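Local coordinates for protein putative surface-anchored fimbrial subunit (PDB 3HR6) that forms the shaft of Corynebacterium diphtheriae pili as the major pilin, built of tandem Ig-like modules stabilised by isopeptide and disulfide bonds, at residues E196-G210 against Q250-P264. Numbering follows the deposited sequence. Where two conformers were deposited one is given.
Sequences ELGKPDTNKITVTLG and QELVVEFEAPVTKQP
Between a single bridge, L197 with V260, and the regular ladder of 206-209, the 196-210 segment leaves the strand pairing in a tight turn at 201-204, closed by K204 N to D201 O, whose two ends stay on E257. D201 N reaches E257 O at 3.2 Å with a bent N-H...O angle of 146°, while E257 N donates a hydrogen bond to a water, which in turn donates to D201 O. Within the turn D201 is the hub: OD1 accepts from N203 N in an Asx turn, and OD2 forms a salt bridge with K204 NZ at 3.1 Å. With its ammonium on D201, K204 meets the E257 carboxylate through CD rather than NZ, K204 CD lying 3.5 Å from E257 CD; a second water donates to E257 OE1.

Beyond the turn, 206-209 and 251-259 run antiparallel, T206 with E255 and T208 with V253 forming the hydrogen-bonded pairs. With chi1 near 65° each threonine OG1 sits between its own N and carbonyl carbon, which sets it beside the CB of the partner residue: OG1 of T208 lies 3.5 Å from V253 CB, and OG1 of T206 lies 3.4 Å from E255 CB. Waters extend these hydroxyls to E251 O, V253 O and E255 OE1. The other face is apolar, V207 CG1 meeting L252 CD1 at 3.8 Å.

Before the turn, G198 N bonds to P259 O and T261 N to E196 O, the latter nearly straight onto the carbonyl (C=O...N 174°); L197 CD2 packs on V260 CG2 at 3.7 Å.

Within the Cna-B-like domain, 251-259 is an inner strand of an antiparallel sheet, between 166-174 and 206-209. V207 and F256 pack on strand 229-236, and I205 touches both this strand and 219-226, consistent with Ig-like sandwich packing.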
# COMPACT_ATOMS: atom_id res chain seq x y z
N GLU A 196 5.11 1.11 13.64
CA GLU A 196 4.47 1.47 14.87
C GLU A 196 3.25 0.59 15.20
O GLU A 196 2.65 0.74 16.27
CB GLU A 196 4.10 2.93 14.82
CG GLU A 196 5.34 3.82 14.66
CD GLU A 196 5.72 4.16 13.21
OE1 GLU A 196 5.04 3.74 12.29
OE2 GLU A 196 6.72 4.91 12.96
N LEU A 197 2.86 -0.26 14.26
CA LEU A 197 1.73 -1.17 14.49
C LEU A 197 2.17 -2.56 14.85
O LEU A 197 3.14 -3.11 14.28
CB LEU A 197 0.85 -1.27 13.24
CG LEU A 197 0.34 0.07 12.71
CD1 LEU A 197 -0.66 -0.14 11.53
CD2 LEU A 197 -0.37 0.79 13.86
N GLY A 198 1.41 -3.14 15.75
CA GLY A 198 1.58 -4.55 16.09
C GLY A 198 0.93 -5.44 15.04
O GLY A 198 0.46 -4.98 14.03
N LYS A 199 0.90 -6.74 15.30
CA LYS A 199 0.34 -7.64 14.33
C LYS A 199 -1.18 -7.50 14.29
O LYS A 199 -1.80 -7.23 15.29
CB LYS A 199 0.77 -9.07 14.63
CG LYS A 199 2.25 -9.30 14.31
CD LYS A 199 2.64 -10.73 14.42
CE LYS A 199 4.14 -10.88 14.37
NZ LYS A 199 4.76 -10.45 15.64
N PRO A 200 -1.76 -7.67 13.11
CA PRO A 200 -3.20 -7.58 12.90
C PRO A 200 -3.92 -8.65 13.67
O PRO A 200 -3.44 -9.80 13.72
CB PRO A 200 -3.36 -7.86 11.41
CG PRO A 200 -1.95 -7.78 10.83
CD PRO A 200 -1.08 -8.20 11.91
N ASP A 201 -5.07 -8.31 14.24
CA ASP A 201 -5.88 -9.33 14.91
C ASP A 201 -6.47 -10.28 13.87
O ASP A 201 -7.25 -9.87 13.03
CB ASP A 201 -6.99 -8.64 15.70
CG ASP A 201 -7.92 -9.62 16.42
OD1 ASP A 201 -7.91 -10.86 16.20
OD2 ASP A 201 -8.66 -9.12 17.29
N THR A 202 -6.09 -11.56 13.90
CA THR A 202 -6.53 -12.43 12.80
C THR A 202 -8.05 -12.61 12.78
O THR A 202 -8.59 -12.86 11.71
CB THR A 202 -5.84 -13.82 12.72
OG1 THR A 202 -6.10 -14.59 13.90
CG2 THR A 202 -4.35 -13.66 12.51
N ASN A 203 -8.75 -12.37 13.89
CA ASN A 203 -10.23 -12.49 13.85
C ASN A 203 -10.91 -11.25 13.29
O ASN A 203 -12.14 -11.25 13.12
CB ASN A 203 -10.78 -12.83 15.24
CG ASN A 203 -10.27 -14.14 15.74
OD1 ASN A 203 -9.89 -14.28 16.90
ND2 ASN A 203 -10.19 -15.11 14.85
N LYS A 204 -10.12 -10.23 13.00
CA LYS A 204 -10.63 -8.99 12.43
C LYS A 204 -10.17 -8.70 11.02
O LYS A 204 -10.40 -7.62 10.54
CB LYS A 204 -10.35 -7.83 13.39
CG LYS A 204 -11.08 -8.03 14.71
CD LYS A 204 -10.89 -6.86 15.62
CE LYS A 204 -11.85 -6.86 16.80
NZ LYS A 204 -11.30 -7.59 17.94
N ILE A 205 -9.55 -9.67 10.35
CA ILE A 205 -9.19 -9.52 8.94
C ILE A 205 -10.35 -10.05 8.13
O ILE A 205 -10.73 -11.19 8.28
CB ILE A 205 -7.92 -10.30 8.56
CG1 ILE A 205 -6.76 -9.88 9.49
CG2 ILE A 205 -7.57 -10.04 7.12
CD1 ILE A 205 -5.57 -10.82 9.39
N THR A 206 -10.88 -9.19 7.26
CA THR A 206 -12.01 -9.58 6.45
C THR A 206 -11.72 -9.29 4.98
O THR A 206 -11.00 -8.35 4.62
CB THR A 206 -13.30 -8.85 6.86
OG1 THR A 206 -13.14 -7.44 6.62
CG2 THR A 206 -13.62 -9.14 8.38
N VAL A 207 -12.34 -10.13 4.16
CA VAL A 207 -12.15 -10.05 2.73
C VAL A 207 -13.52 -10.26 2.11
O VAL A 207 -14.23 -11.28 2.37
CB VAL A 207 -11.17 -11.10 2.20
CG1 VAL A 207 -10.96 -10.93 0.69
CG2 VAL A 207 -9.83 -11.08 2.93
N THR A 208 -13.89 -9.30 1.26
CA THR A 208 -15.13 -9.39 0.51
C THR A 208 -14.87 -9.08 -0.97
O THR A 208 -13.98 -8.32 -1.31
CB THR A 208 -16.18 -8.41 1.03
OG1 THR A 208 -15.76 -7.06 0.79
CG2 THR A 208 -16.39 -8.57 2.55
N LEU A 209 -15.64 -9.72 -1.84
CA LEU A 209 -15.63 -9.45 -3.27
C LEU A 209 -17.04 -9.08 -3.69
O LEU A 209 -17.94 -9.87 -3.54
CB LEU A 209 -15.17 -10.68 -4.04
CG LEU A 209 -15.05 -10.59 -5.57
CD1 LEU A 209 -14.10 -9.45 -5.97
CD2 LEU A 209 -14.62 -11.90 -6.17
N GLY A 210 -17.24 -7.87 -4.19
CA GLY A 210 -18.60 -7.47 -4.61
C GLY A 210 -19.53 -7.43 -3.41
O GLY A 210 -20.74 -7.69 -3.55
N GLN A 250 -15.97 -4.97 -9.96
CA GLN A 250 -16.31 -5.12 -8.54
C GLN A 250 -15.09 -4.80 -7.69
O GLN A 250 -13.97 -4.73 -8.19
CB GLN A 250 -16.82 -6.55 -8.26
CG GLN A 250 -18.08 -6.86 -9.02
CD GLN A 250 -18.56 -8.27 -8.76
OE1 GLN A 250 -18.13 -8.90 -7.80
NE2 GLN A 250 -19.45 -8.76 -9.59
N GLU A 251 -15.30 -4.58 -6.39
CA GLU A 251 -14.20 -4.31 -5.48
C GLU A 251 -13.95 -5.51 -4.60
O GLU A 251 -14.88 -6.15 -4.13
CB GLU A 251 -14.45 -3.09 -4.61
CG GLU A 251 -14.50 -1.85 -5.45
CD GLU A 251 -14.72 -0.59 -4.67
OE1 GLU A 251 -14.98 -0.62 -3.44
OE2 GLU A 251 -14.65 0.44 -5.36
N LEU A 252 -12.67 -5.82 -4.48
CA LEU A 252 -12.17 -6.69 -3.46
C LEU A 252 -11.80 -5.81 -2.29
O LEU A 252 -10.90 -4.98 -2.45
CB LEU A 252 -10.94 -7.42 -4.02
CG LEU A 252 -10.27 -8.38 -3.05
CD1 LEU A 252 -11.13 -9.58 -2.84
CD2 LEU A 252 -8.84 -8.78 -3.56
N VAL A 253 -12.41 -5.99 -1.12
CA VAL A 253 -12.17 -5.12 0.02
C VAL A 253 -11.56 -5.94 1.14
O VAL A 253 -12.12 -6.96 1.47
CB VAL A 253 -13.46 -4.45 0.51
CG1 VAL A 253 -13.15 -3.57 1.75
CG2 VAL A 253 -14.10 -3.61 -0.66
N VAL A 254 -10.38 -5.54 1.57
CA VAL A 254 -9.67 -6.12 2.69
C VAL A 254 -9.76 -5.11 3.81
O VAL A 254 -9.41 -3.92 3.63
CB VAL A 254 -8.20 -6.39 2.33
CG1 VAL A 254 -7.38 -6.90 3.55
CG2 VAL A 254 -8.15 -7.36 1.15
N GLU A 255 -10.24 -5.56 4.97
CA GLU A 255 -10.19 -4.76 6.17
C GLU A 255 -9.46 -5.46 7.26
O GLU A 255 -9.51 -6.66 7.36
CB GLU A 255 -11.57 -4.40 6.67
CG GLU A 255 -12.27 -3.45 5.73
CD GLU A 255 -13.59 -2.95 6.32
OE1 GLU A 255 -14.25 -3.69 7.08
OE2 GLU A 255 -13.94 -1.79 6.03
N PHE A 256 -8.73 -4.69 8.07
CA PHE A 256 -8.08 -5.26 9.24
C PHE A 256 -7.85 -4.21 10.31
O PHE A 256 -7.81 -3.01 10.03
CB PHE A 256 -6.77 -5.94 8.82
CG PHE A 256 -5.72 -5.01 8.29
CD1 PHE A 256 -4.71 -4.52 9.10
CD2 PHE A 256 -5.72 -4.63 6.94
CE1 PHE A 256 -3.73 -3.65 8.56
CE2 PHE A 256 -4.76 -3.76 6.41
CZ PHE A 256 -3.76 -3.30 7.22
N GLU A 257 -7.66 -4.71 11.53
CA GLU A 257 -7.29 -3.88 12.66
C GLU A 257 -5.87 -4.26 13.13
O GLU A 257 -5.43 -5.40 12.98
CB GLU A 257 -8.26 -4.04 13.81
CG GLU A 257 -9.64 -3.53 13.54
CD GLU A 257 -10.51 -3.49 14.80
OE1 GLU A 257 -9.96 -3.40 15.91
OE2 GLU A 257 -11.75 -3.55 14.67
N ALA A 258 -5.17 -3.27 13.66
CA ALA A 258 -3.90 -3.54 14.34
C ALA A 258 -3.69 -2.57 15.48
O ALA A 258 -4.18 -1.44 15.41
CB ALA A 258 -2.76 -3.43 13.35
N PRO A 259 -2.94 -3.00 16.50
CA PRO A 259 -2.67 -2.09 17.62
C PRO A 259 -1.65 -1.00 17.29
O PRO A 259 -0.60 -1.25 16.68
CB PRO A 259 -2.21 -3.02 18.73
CG PRO A 259 -1.76 -4.21 18.12
CD PRO A 259 -2.52 -4.36 16.80
N VAL A 260 -1.97 0.22 17.67
CA VAL A 260 -0.99 1.30 17.55
C VAL A 260 -0.11 1.21 18.79
O VAL A 260 -0.57 1.53 19.87
CB VAL A 260 -1.66 2.69 17.40
CG1 VAL A 260 -0.63 3.77 17.27
CG2 VAL A 260 -2.58 2.75 16.17
N THR A 261 1.16 0.83 18.65
CA THR A 261 1.95 0.48 19.83
C THR A 261 2.93 1.55 20.24
O THR A 261 3.39 1.54 21.39
CB THR A 261 2.75 -0.83 19.67
OG1 THR A 261 3.88 -0.63 18.81
CG2 THR A 261 1.89 -1.93 19.09
N LYS A 262 3.22 2.48 19.33
CA LYS A 262 4.15 3.54 19.68
C LYS A 262 3.98 4.72 18.79
O LYS A 262 3.49 4.61 17.67
CB LYS A 262 5.59 3.06 19.66
CG LYS A 262 6.06 2.58 18.33
CD LYS A 262 7.35 1.76 18.48
CE LYS A 262 7.90 1.29 17.15
NZ LYS A 262 9.24 0.60 17.35
N GLN A 263 4.44 5.86 19.30
CA GLN A 263 4.34 7.08 18.57
C GLN A 263 5.36 7.07 17.44
O GLN A 263 6.57 6.86 17.68
CB GLN A 263 4.68 8.25 19.49
CG GLN A 263 4.76 9.61 18.78
CD GLN A 263 5.01 10.72 19.76
OE1 GLN A 263 4.08 11.43 20.20
NE2 GLN A 263 6.26 10.90 20.11
N PRO A 264 4.91 7.37 16.21
CA PRO A 264 5.89 7.52 15.14
C PRO A 264 6.84 8.67 15.48
O PRO A 264 6.37 9.76 15.91
CB PRO A 264 5.04 7.87 13.92
CG PRO A 264 3.73 7.43 14.23
CD PRO A 264 3.55 7.58 15.72
O HOH W 1 -7.05 -7.32 11.94
O HOH W 2 -8.30 -5.76 17.12
O HOH W 3 -13.63 -6.65 4.04
O HOH W 4 -14.12 -5.84 8.63
O HOH W 5 -16.31 -6.09 -1.64